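Long-range contact in exodeoxyribonuclease III (Neisseria meningitidis, PDB 2JC4), which probably acts as a metal-dependent 3'-5' exonuclease on double-stranded DNA in DNA repair: residues A[67-71]-A[95-99]. Numbering follows the deposited sequence.
Sequences IVSRS and TVSGV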
loop_
_atom_site.group_PDB
_atom_site.type_symbol
_atom_site.label_atom_id
_atom_site.label_comp_id
_atom_site.label_asym_id
_atom_site.label_seq_id
_atom_site.Cartn_x
_atom_site.Cartn_y
_atom_site.Cartn_z
ATOM N N ILE A 67 -8.217 0.167 -7.099
ATOM C CA ILE A 67 -9.058 -0.359 -6.000
ATOM C C ILE A 67 -10.047 -1.348 -6.613
ATOM O O ILE A 67 -10.751 -1.023 -7.578
ATOM C CB ILE A 67 -9.824 0.734 -5.234
ATOM C CG1 ILE A 67 -8.855 1.701 -4.541
ATOM C CG2 ILE A 67 -10.775 0.099 -4.240
ATOM C CD1 ILE A 67 -9.498 2.975 -4.037
ATOM N N VAL A 68 -10.073 -2.550 -6.067
ATOM C CA VAL A 68 -10.883 -3.632 -6.658
ATOM C C VAL A 68 -11.778 -4.157 -5.544
ATOM O O VAL A 68 -11.283 -4.458 -4.454
ATOM C CB VAL A 68 -9.983 -4.752 -7.185
ATOM C CG1 VAL A 68 -10.821 -5.866 -7.790
ATOM C CG2 VAL A 68 -8.936 -4.208 -8.180
ATOM N N SER A 69 -13.092 -4.224 -5.779
ATOM C CA SER A 69 -13.995 -4.566 -4.686
ATOM C C SER A 69 -15.284 -5.199 -5.190
ATOM O O SER A 69 -15.685 -4.959 -6.322
ATOM C CB SER A 69 -14.321 -3.310 -3.857
ATOM O OG SER A 69 -14.770 -2.242 -4.695
ATOM N N ARG A 70 -15.926 -6.019 -4.367
ATOM C CA ARG A 70 -17.217 -6.552 -4.818
ATOM C C ARG A 70 -18.326 -5.515 -4.637
ATOM O O ARG A 70 -19.314 -5.548 -5.373
ATOM C CB ARG A 70 -17.536 -7.954 -4.275
ATOM C CG ARG A 70 -16.807 -9.024 -5.146
ATOM C CD ARG A 70 -17.527 -10.340 -5.329
ATOM N NE ARG A 70 -18.487 -10.295 -6.430
ATOM C CZ ARG A 70 -18.992 -11.373 -7.016
ATOM N NH1 ARG A 70 -18.589 -12.580 -6.622
ATOM N NH2 ARG A 70 -19.884 -11.246 -8.001
ATOM N N SER A 71 -18.128 -4.577 -3.707
ATOM C CA SER A 71 -18.961 -3.358 -3.635
ATOM C C SER A 71 -18.525 -2.274 -4.648
ATOM O O SER A 71 -17.346 -2.105 -4.919
ATOM C CB SER A 71 -18.935 -2.787 -2.219
ATOM O OG SER A 71 -19.665 -3.633 -1.343
ATOM N N THR A 95 -14.916 5.457 -1.521
ATOM C CA THR A 95 -15.700 5.004 -0.373
ATOM C C THR A 95 -16.355 3.707 -0.806
ATOM O O THR A 95 -17.135 3.680 -1.794
ATOM C CB THR A 95 -16.776 6.049 0.048
ATOM O OG1 THR A 95 -16.166 7.330 0.225
ATOM C CG2 THR A 95 -17.456 5.632 1.336
ATOM N N VAL A 96 -16.011 2.642 -0.078
ATOM C CA VAL A 96 -16.377 1.277 -0.413
ATOM C C VAL A 96 -17.053 0.692 0.806
ATOM O O VAL A 96 -16.432 0.613 1.876
ATOM C CB VAL A 96 -15.124 0.403 -0.777
ATOM C CG1 VAL A 96 -15.556 -0.947 -1.303
ATOM C CG2 VAL A 96 -14.223 1.101 -1.806
ATOM N N SER A 97 -18.329 0.305 0.682
ATOM C CA SER A 97 -19.072 -0.223 1.857
ATOM C C SER A 97 -18.960 0.691 3.073
ATOM O O SER A 97 -18.745 0.212 4.191
ATOM C CB SER A 97 -18.555 -1.597 2.272
ATOM O OG SER A 97 -18.911 -2.589 1.342
ATOM N N GLY A 98 -19.073 1.993 2.857
ATOM C CA GLY A 98 -18.982 2.955 3.954
ATOM C C GLY A 98 -17.600 3.196 4.569
ATOM O O GLY A 98 -17.480 3.971 5.511
ATOM N N VAL A 99 -16.551 2.555 4.031
ATOM C CA VAL A 99 -15.189 2.805 4.511
ATOM C C VAL A 99 -14.458 3.654 3.464
ATOM O O VAL A 99 -14.470 3.303 2.277
ATOM C CB VAL A 99 -14.436 1.473 4.678
ATOM C CG1 VAL A 99 -12.988 1.722 5.108
ATOM C CG2 VAL A 99 -15.171 0.599 5.675
#
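This is a sheet-against-sheet packing contact at one end of the beta sandwich, where strands 65-69 and 91-96 finish: the end of strand 65-69, in one sheet, meets the tip of the hairpin formed by strands 91-96 and 99-105, in the other. The segments touch through side chains and bury 173 Å² in total. V96 is the centre of the interface. Its CA-to-CB bond points toward 67-71, and its two methyls reach every second residue of that segment, I67, S69 and S71: CG2 lies 4.3 Å from CG2 of I67, while CG1 packs 3.7 Å from CB of S69 and 4.0 Å from CB of S71. The strand alternation explains the choice, since I67 and S69 face the other sheet and V68 between them does not. Next to this apolar patch, nearer the surface, OG of S71 donates a 3.0 Å hydrogen bond to OG of S97. A second bond, 2.6 Å from OG of S69 to the backbone O of S71, ties the strand end to the loop that follows and gives the buried hydroxyl of S69 a partner. The hairpin turns tightly: V96-V99 is a type I' turn, with S97 and G98 at positive phi and mutual V96 and V99 backbone bonds (N to O, 2.9 Å each way). Deeper in, I67 also touches I92 and A94 of strand 91-96, and V96 rests on I29 of strand 29-33, so the same layer continues inward. Two mixed sheets packed face to face through such aliphatic side chains are characteristic of the DNase I-like alpha/beta sandwich of the endonuclease/exonuclease/phosphatase family.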